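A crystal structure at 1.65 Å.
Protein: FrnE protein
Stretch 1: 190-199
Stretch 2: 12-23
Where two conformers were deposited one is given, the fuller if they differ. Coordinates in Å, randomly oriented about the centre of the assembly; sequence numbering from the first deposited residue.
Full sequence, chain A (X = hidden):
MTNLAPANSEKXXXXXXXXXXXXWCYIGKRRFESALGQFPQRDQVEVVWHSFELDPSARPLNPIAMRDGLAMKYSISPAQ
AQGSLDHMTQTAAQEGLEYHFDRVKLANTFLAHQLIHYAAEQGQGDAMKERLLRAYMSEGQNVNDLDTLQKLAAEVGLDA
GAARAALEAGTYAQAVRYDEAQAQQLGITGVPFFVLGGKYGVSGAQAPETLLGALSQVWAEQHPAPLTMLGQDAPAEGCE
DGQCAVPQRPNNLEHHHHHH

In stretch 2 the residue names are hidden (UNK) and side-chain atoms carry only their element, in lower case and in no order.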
ATOM      1  N   GLY A 190      -9.587  -2.349   6.881  1.00 43.22           N
ATOM      2  CA  GLY A 190      -9.276  -1.001   6.455  1.00 40.24           C
ATOM      3  C   GLY A 190      -7.806  -0.853   6.119  1.00 35.70           C
ATOM      4  O   GLY A 190      -6.969  -1.609   6.621  1.00 37.19           O
ATOM      5  N   VAL A 191      -7.491   0.125   5.272  1.00 33.03           N
ATOM      6  CA  VAL A 191      -6.127   0.317   4.793  1.00 33.69           C
ATOM      7  C   VAL A 191      -5.673   1.764   4.957  1.00 28.57           C
ATOM      8  O   VAL A 191      -6.488   2.678   4.973  1.00 31.80           O
ATOM      9  CB  VAL A 191      -5.996  -0.118   3.313  1.00 34.49           C
ATOM     10  CG1 VAL A 191      -6.019  -1.635   3.214  1.00 34.47           C
ATOM     11  CG2 VAL A 191      -7.098   0.511   2.453  1.00 33.87           C
ATOM     12  N   PRO A 192      -4.357   1.994   5.068  1.00 27.41           N
ATOM     13  CA  PRO A 192      -3.275   1.011   5.021  1.00 26.33           C
ATOM     14  C   PRO A 192      -3.206   0.173   6.288  1.00 32.91           C
ATOM     15  O   PRO A 192      -3.623   0.617   7.360  1.00 32.51           O
ATOM     16  CB  PRO A 192      -2.031   1.883   4.874  1.00 23.46           C
ATOM     17  CG  PRO A 192      -2.387   3.149   5.548  1.00 29.32           C
ATOM     18  CD  PRO A 192      -3.846   3.359   5.252  1.00 27.82           C
ATOM     19  N   PHE A 193      -2.703  -1.043   6.153  1.00 32.50           N
ATOM     20  CA  PHE A 193      -2.489  -1.896   7.306  1.00 32.53           C
ATOM     21  C   PHE A 193      -1.081  -2.468   7.240  1.00 31.29           C
ATOM     22  O   PHE A 193      -0.707  -3.092   6.251  1.00 33.86           O
ATOM     23  CB  PHE A 193      -3.534  -3.017   7.368  1.00 33.64           C
ATOM     24  CG  PHE A 193      -3.608  -3.697   8.705  1.00 45.28           C
ATOM     25  CD1 PHE A 193      -2.700  -4.679   9.044  1.00 37.77           C
ATOM     26  CD2 PHE A 193      -4.581  -3.340   9.625  1.00 45.75           C
ATOM     27  CE1 PHE A 193      -2.762  -5.308  10.281  1.00 40.93           C
ATOM     28  CE2 PHE A 193      -4.649  -3.959  10.858  1.00 47.73           C
ATOM     29  CZ  PHE A 193      -3.742  -4.946  11.186  1.00 45.66           C
ATOM     30  N   PHE A 194      -0.312  -2.256   8.308  1.00 34.27           N
ATOM     31  CA  PHE A 194       1.066  -2.729   8.377  1.00 36.65           C
ATOM     32  C   PHE A 194       1.214  -3.979   9.233  1.00 36.05           C
ATOM     33  O   PHE A 194       0.645  -4.077  10.323  1.00 39.01           O
ATOM     34  CB  PHE A 194       1.982  -1.645   8.950  1.00 32.56           C
ATOM     35  CG  PHE A 194       1.959  -0.355   8.196  1.00 29.69           C
ATOM     36  CD1 PHE A 194       0.945   0.570   8.402  1.00 29.87           C
ATOM     37  CD2 PHE A 194       2.965  -0.046   7.298  1.00 32.38           C
ATOM     38  CE1 PHE A 194       0.930   1.768   7.729  1.00 30.21           C
ATOM     39  CE2 PHE A 194       2.962   1.150   6.621  1.00 28.46           C
ATOM     40  CZ  PHE A 194       1.938   2.069   6.837  1.00 30.02           C
ATOM     41  N   VAL A 195       1.984  -4.941   8.737  1.00 35.26           N
ATOM     42  CA  VAL A 195       2.357  -6.098   9.532  1.00 41.88           C
ATOM     43  C   VAL A 195       3.877  -6.152   9.576  1.00 39.44           C
ATOM     44  O   VAL A 195       4.536  -6.175   8.533  1.00 35.86           O
ATOM     45  CB  VAL A 195       1.785  -7.406   8.965  1.00 44.05           C
ATOM     46  CG1 VAL A 195       2.286  -8.588   9.774  1.00 47.48           C
ATOM     47  CG2 VAL A 195       0.270  -7.358   8.968  1.00 45.88           C
ATOM     48  N   LEU A 196       4.429  -6.133  10.783  1.00 39.79           N
ATOM     49  CA  LEU A 196       5.873  -6.121  10.949  1.00 42.12           C
ATOM     50  C   LEU A 196       6.362  -7.418  11.603  1.00 44.95           C
ATOM     51  O   LEU A 196       5.837  -7.864  12.635  1.00 45.21           O
ATOM     52  CB  LEU A 196       6.304  -4.900  11.768  1.00 42.07           C
ATOM     53  CG  LEU A 196       6.050  -3.500  11.196  1.00 43.17           C
ATOM     54  CD1 LEU A 196       4.671  -2.950  11.569  1.00 39.00           C
ATOM     55  CD2 LEU A 196       7.137  -2.548  11.659  1.00 40.77           C
ATOM     56  N   GLY A 197       7.350  -8.049  10.971  1.00 43.97           N
ATOM     57  CA  GLY A 197       7.926  -9.278  11.491  1.00 50.30           C
ATOM     58  C   GLY A 197       6.934 -10.424  11.600  1.00 52.25           C
ATOM     59  O   GLY A 197       7.151 -11.379  12.351  1.00 52.67           O
ATOM     60  N   GLY A 198       5.835 -10.318  10.858  1.00 50.43           N
ATOM     61  CA  GLY A 198       4.813 -11.349  10.829  1.00 49.21           C
ATOM     62  C   GLY A 198       4.054 -11.459  12.135  1.00 49.79           C
ATOM     63  O   GLY A 198       3.251 -12.369  12.322  1.00 62.79           O
ATOM     64  N   LYS A 199       4.301 -10.516  13.037  1.00 54.30           N
ATOM     65  CA  LYS A 199       3.786 -10.601  14.395  1.00 58.45           C
ATOM     66  C   LYS A 199       2.975  -9.371  14.787  1.00 53.70           C
ATOM     67  O   LYS A 199       1.925  -9.487  15.420  1.00 56.49           O
ATOM     68  CB  LYS A 199       4.945 -10.790  15.382  1.00 60.79           C
ATOM     69  CG  LYS A 199       4.511 -10.894  16.832  1.00 71.90           C
ATOM     70  CD  LYS A 199       5.674 -10.698  17.791  1.00 77.20           C
ATOM     71  CE  LYS A 199       6.860 -11.581  17.449  1.00 81.15           C
ATOM     72  NZ  LYS A 199       7.977 -11.379  18.417  1.00 81.05           N
ATOM     73  N   UNK A  12      14.033  -7.779   8.559  1.00 49.09           N
ATOM     74  CA  UNK A  12      12.712  -7.442   9.062  1.00 49.84           C
ATOM     75  C   UNK A  12      11.745  -7.351   7.894  1.00 45.93           C
ATOM     76  O   UNK A  12      11.960  -6.572   6.975  1.00 36.86           O
ATOM     77  c   UNK A  12      13.521  -6.217  11.104  1.00 51.02           C
ATOM     78  c   UNK A  12      12.711  -6.107   9.816  1.00 47.22           C
ATOM     79  c   UNK A  12      11.292  -5.673  10.128  1.00 51.81           C
ATOM     80  c   UNK A  12      13.765  -4.878  11.736  1.00 52.59           C
ATOM     81  N   UNK A  13      10.688  -8.154   7.922  1.00 42.70           N
ATOM     82  CA  UNK A  13       9.689  -8.103   6.868  1.00 43.49           C
ATOM     83  C   UNK A  13       8.552  -7.171   7.258  1.00 40.74           C
ATOM     84  O   UNK A  13       8.011  -7.258   8.358  1.00 44.55           O
ATOM     85  c   UNK A  13       9.144  -9.498   6.558  1.00 47.90           C
ATOM     86  c   UNK A  13       7.821 -10.775   4.874  1.00 66.79           C
ATOM     87  n   UNK A  13       4.712 -12.481   5.816  1.00 84.01           N
ATOM     88  c   UNK A  13       7.921  -9.482   5.653  1.00 55.29           C
ATOM     89  n   UNK A  13       6.652 -12.200   7.011  1.00 83.55           N
ATOM     90  c   UNK A  13       5.950 -12.012   5.900  1.00 82.70           C
ATOM     91  n   UNK A  13       6.472 -11.332   4.883  1.00 77.07           N
ATOM     92  N   UNK A  14       8.205  -6.267   6.354  1.00 34.00           N
ATOM     93  CA  UNK A  14       7.036  -5.426   6.542  1.00 29.88           C
ATOM     94  C   UNK A  14       6.054  -5.719   5.432  1.00 39.08           C
ATOM     95  O   UNK A  14       6.351  -5.479   4.262  1.00 41.42           O
ATOM     96  c   UNK A  14       6.137  -3.091   6.721  1.00 29.09           C
ATOM     97  c   UNK A  14       8.411  -3.630   7.644  1.00 34.06           C
ATOM     98  c   UNK A  14       7.385  -3.933   6.538  1.00 28.80           C
ATOM     99  N   UNK A  15       4.895  -6.253   5.804  1.00 33.23           N
ATOM    100  CA  UNK A  15       3.808  -6.489   4.856  1.00 32.11           C
ATOM    101  C   UNK A  15       2.785  -5.377   4.927  1.00 31.74           C
ATOM    102  O   UNK A  15       2.271  -5.072   6.003  1.00 38.19           O
ATOM    103  o   UNK A  15       4.290  -9.319   3.739  1.00 40.64           O
ATOM    104  c   UNK A  15       4.077  -8.980   4.919  1.00 38.33           C
ATOM    105  c   UNK A  15       3.145  -7.835   5.145  1.00 37.26           C
ATOM    106  o   UNK A  15       4.628  -9.517   5.911  1.00 43.72           O
ATOM    107  N   UNK A  16       2.486  -4.758   3.790  1.00 32.24           N
ATOM    108  CA  UNK A  16       1.552  -3.644   3.794  1.00 28.64           C
ATOM    109  C   UNK A  16       0.390  -3.897   2.852  1.00 33.26           C
ATOM    110  O   UNK A  16       0.576  -4.077   1.644  1.00 35.14           O
ATOM    111  c   UNK A  16       1.294  -1.149   3.679  1.00 30.48           C
ATOM    112  c   UNK A  16       4.305  -0.903   3.794  1.00 33.54           C
ATOM    113  c   UNK A  16       3.543  -2.145   4.180  1.00 33.82           C
ATOM    114  c   UNK A  16       2.231  -2.320   3.407  1.00 28.55           C
ATOM    115  N   UNK A  17      -0.812  -3.910   3.414  1.00 33.00           N
ATOM    116  CA  UNK A  17      -2.021  -3.979   2.595  1.00 27.06           C
ATOM    117  C   UNK A  17      -2.495  -2.570   2.282  1.00 31.04           C
ATOM    118  O   UNK A  17      -2.519  -1.694   3.146  1.00 30.62           O
ATOM    119  c   UNK A  17      -1.743  -9.613   3.665  1.00 40.14           C
ATOM    120  c   UNK A  17      -3.644  -6.989   2.096  1.00 30.32           C
ATOM    121  c   UNK A  17      -0.885  -9.469   4.721  1.00 40.09           C
ATOM    122  c   UNK A  17      -1.295  -7.078   4.851  1.00 36.48           C
ATOM    123  c   UNK A  17      -3.110  -4.784   3.301  1.00 30.53           C
ATOM    124  c   UNK A  17      -2.179  -7.196   3.775  1.00 38.81           C
ATOM    125  c   UNK A  17      -2.390  -8.469   3.202  1.00 37.26           C
ATOM    126  c   UNK A  17      -2.997  -6.266   3.056  1.00 30.31           C
ATOM    127  c   UNK A  17      -0.657  -8.220   5.316  1.00 41.79           C
ATOM    128  n   UNK A  17      -3.287  -8.313   2.175  1.00 32.00           N
ATOM    129  N   UNK A  18      -2.873  -2.348   1.027  1.00 28.09           N
ATOM    130  CA  UNK A  18      -3.135  -1.001   0.575  1.00 26.07           C
ATOM    131  C   UNK A  18      -4.036  -1.053  -0.656  1.00 25.77           C
ATOM    132  O   UNK A  18      -3.996  -2.032  -1.397  1.00 27.40           O
ATOM    133  c   UNK A  18      -1.824  -0.299   0.252  1.00 28.26           C
ATOM    134  o   UNK A  18      -2.050   1.000  -0.228  1.00 30.33           O
ATOM    135  N   UNK A  19      -4.843  -0.013  -0.843  1.00 29.28           N
ATOM    136  CA  UNK A  19      -5.573   0.178  -2.093  1.00 25.84           C
ATOM    137  C   UNK A  19      -5.137   1.476  -2.745  1.00 24.10           C
ATOM    138  O   UNK A  19      -4.914   2.489  -2.082  1.00 25.36           O
ATOM    139  o   UNK A  19      -7.261  -0.278  -4.241  1.00 24.39           O
ATOM    140  o   UNK A  19      -9.120   0.012  -3.123  1.00 27.54           O
ATOM    141  c   UNK A  19      -7.880  -0.032  -3.177  1.00 33.21           C
ATOM    142  c   UNK A  19      -7.093   0.196  -1.876  1.00 25.54           C
ATOM    143  N   UNK A  20      -5.017   1.415  -4.066  1.00 25.58           N
ATOM    144  CA  UNK A  20      -4.663   2.579  -4.867  0.61 24.03           C
ATOM    145  C   UNK A  20      -5.716   3.669  -4.708  1.00 22.70           C
ATOM    146  O   UNK A  20      -5.394   4.863  -4.749  1.00 22.98           O
ATOM    147  c   UNK A  20      -3.505   0.062  -7.323  0.61 26.77           C
ATOM    148  c   UNK A  20      -4.503   2.188  -6.353  0.61 22.08           C
ATOM    149  c   UNK A  20      -3.278   1.288  -6.512  0.61 24.97           C
ATOM    150  c   UNK A  20      -4.378   3.415  -7.247  0.61 23.75           C
ATOM    151  N   UNK A  21      -6.960   3.264  -4.477  1.00 22.63           N
ATOM    152  CA  UNK A  21      -8.044   4.242  -4.334  1.00 23.47           C
ATOM    153  C   UNK A  21      -8.128   4.899  -2.954  1.00 24.09           C
ATOM    154  O   UNK A  21      -8.996   5.736  -2.731  1.00 24.62           O
ATOM    155  c   UNK A  21      -9.402   3.583  -4.680  1.00 23.34           C
ATOM    156  N   UNK A  22      -7.224   4.561  -2.027  1.00 23.85           N
ATOM    157  CA  UNK A  22      -7.320   5.105  -0.673  1.00 25.46           C
ATOM    158  C   UNK A  22      -6.308   6.224  -0.431  1.00 23.49           C
ATOM    159  O   UNK A  22      -5.109   5.990  -0.491  1.00 23.65           O
ATOM    160  s   UNK A  22      -7.216   4.592   2.071  1.00 30.21           S
ATOM    161  c   UNK A  22      -7.116   4.000   0.364  1.00 25.67           C
ATOM    162  N   UNK A  23      -6.785   7.456  -0.212  1.00 23.22           N
ATOM    163  CA  UNK A  23      -5.842   8.569  -0.028  1.00 22.01           C
ATOM    164  C   UNK A  23      -4.984   8.369   1.216  1.00 21.07           C
ATOM    165  O   UNK A  23      -3.854   8.870   1.233  1.00 22.41           O
ATOM    166  c   UNK A  23      -6.753   9.792   0.113  1.00 23.35           C
ATOM    167  c   UNK A  23      -8.189   7.912  -0.244  1.00 25.40           C
ATOM    168  c   UNK A  23      -8.044   9.365  -0.594  1.00 21.46           C
TER
HETATM  169  O   HOH W   1       5.322  -8.930   8.325  1.00 39.97           O

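Position 12 carries four carbons, forked at the first, with one arm two carbons long. CB points sideways, and the nearest approach is from the short arm of the fork to Gly197 N: Ile12, whose CG2 is 4.7 Å from Gly197 N.

Position 13 has three carbons, a nitrogen, then a carbon bearing two more nitrogens, a guanidinium, hence Arg13. Its NH1 lies 4.3 Å from Gly198 CA, but high B values limit what this contact can bear. The backbone is firmer: Gly197 N donates to Arg13 O at 2.8 Å and 165°.

At position 14 one carbon carries two others, which gives Val14. Its CG2 meets Leu196 CG at 4.3 Å, and its CG1 lies at the edge of the Phe194 ring, 4.4 Å from CD2.

Position 15 holds two carbons, the second bearing two oxygens; four side-chain atoms with a terminal pair of oxygens fit Asp15. Its backbone pairs twice with one residue, Asp15 N to Val195 O and Val195 N to Asp15 O, both 2.8 Å. A water accepts from Gly198 N at 2.9 Å and lies 2.6 Å from Asp15 OD2, an oxygen whose place is less sure.

Position 16 repeats the four-carbon fork with one longer arm: Ile16. Its CD1 approaches Phe194 CE2 at 3.7 Å, while CG2 sits over one face of that ring.

Position 17 shows one carbon leading to fused five- and six-membered rings with a single nitrogen, so Trp17. CZ3 is 3.9 Å from Val195 CG2. Trp17 N donates to Phe193 O at 3.0 Å, and Phe193 N returns to Trp17 O at 3.1 Å.

Position 18, one carbon and one oxygen, is Ser18; Val191 CG1 lies 3.9 Å from its N. Position 19 has two carbons and two terminal oxygens, Asp19, with its N 4.0 Å from Val191 CG2. Position 20, another unequal four-carbon fork, is Ile20, and position 21, a single carbon, is Ala21; neither touches stretch 1. Position 22 ends in sulfur after one carbon: Cys22, whose SG is 3.6 Å from Val191 O. Position 23 closes three carbons onto its own nitrogen, Pro23, out of reach.

The contact is an antiparallel strand pair, its axes at 162° and 4.6 Å apart at closest approach. Hydrogen-bonded pairs (Phe193 with Trp17, Val195 with Asp15) alternate with non-hydrogen-bonded ones (Phe194 with Ile16, Leu196 with Val14), and the two sets place their side chains on different faces. The second set packs apolar carbon against carbon. Beyond the strand, Val191 continues the contact as far as Cys22, and the whole buries 665 Å².

Stretch 2, residues 12-23: IRVDIWSDIACP
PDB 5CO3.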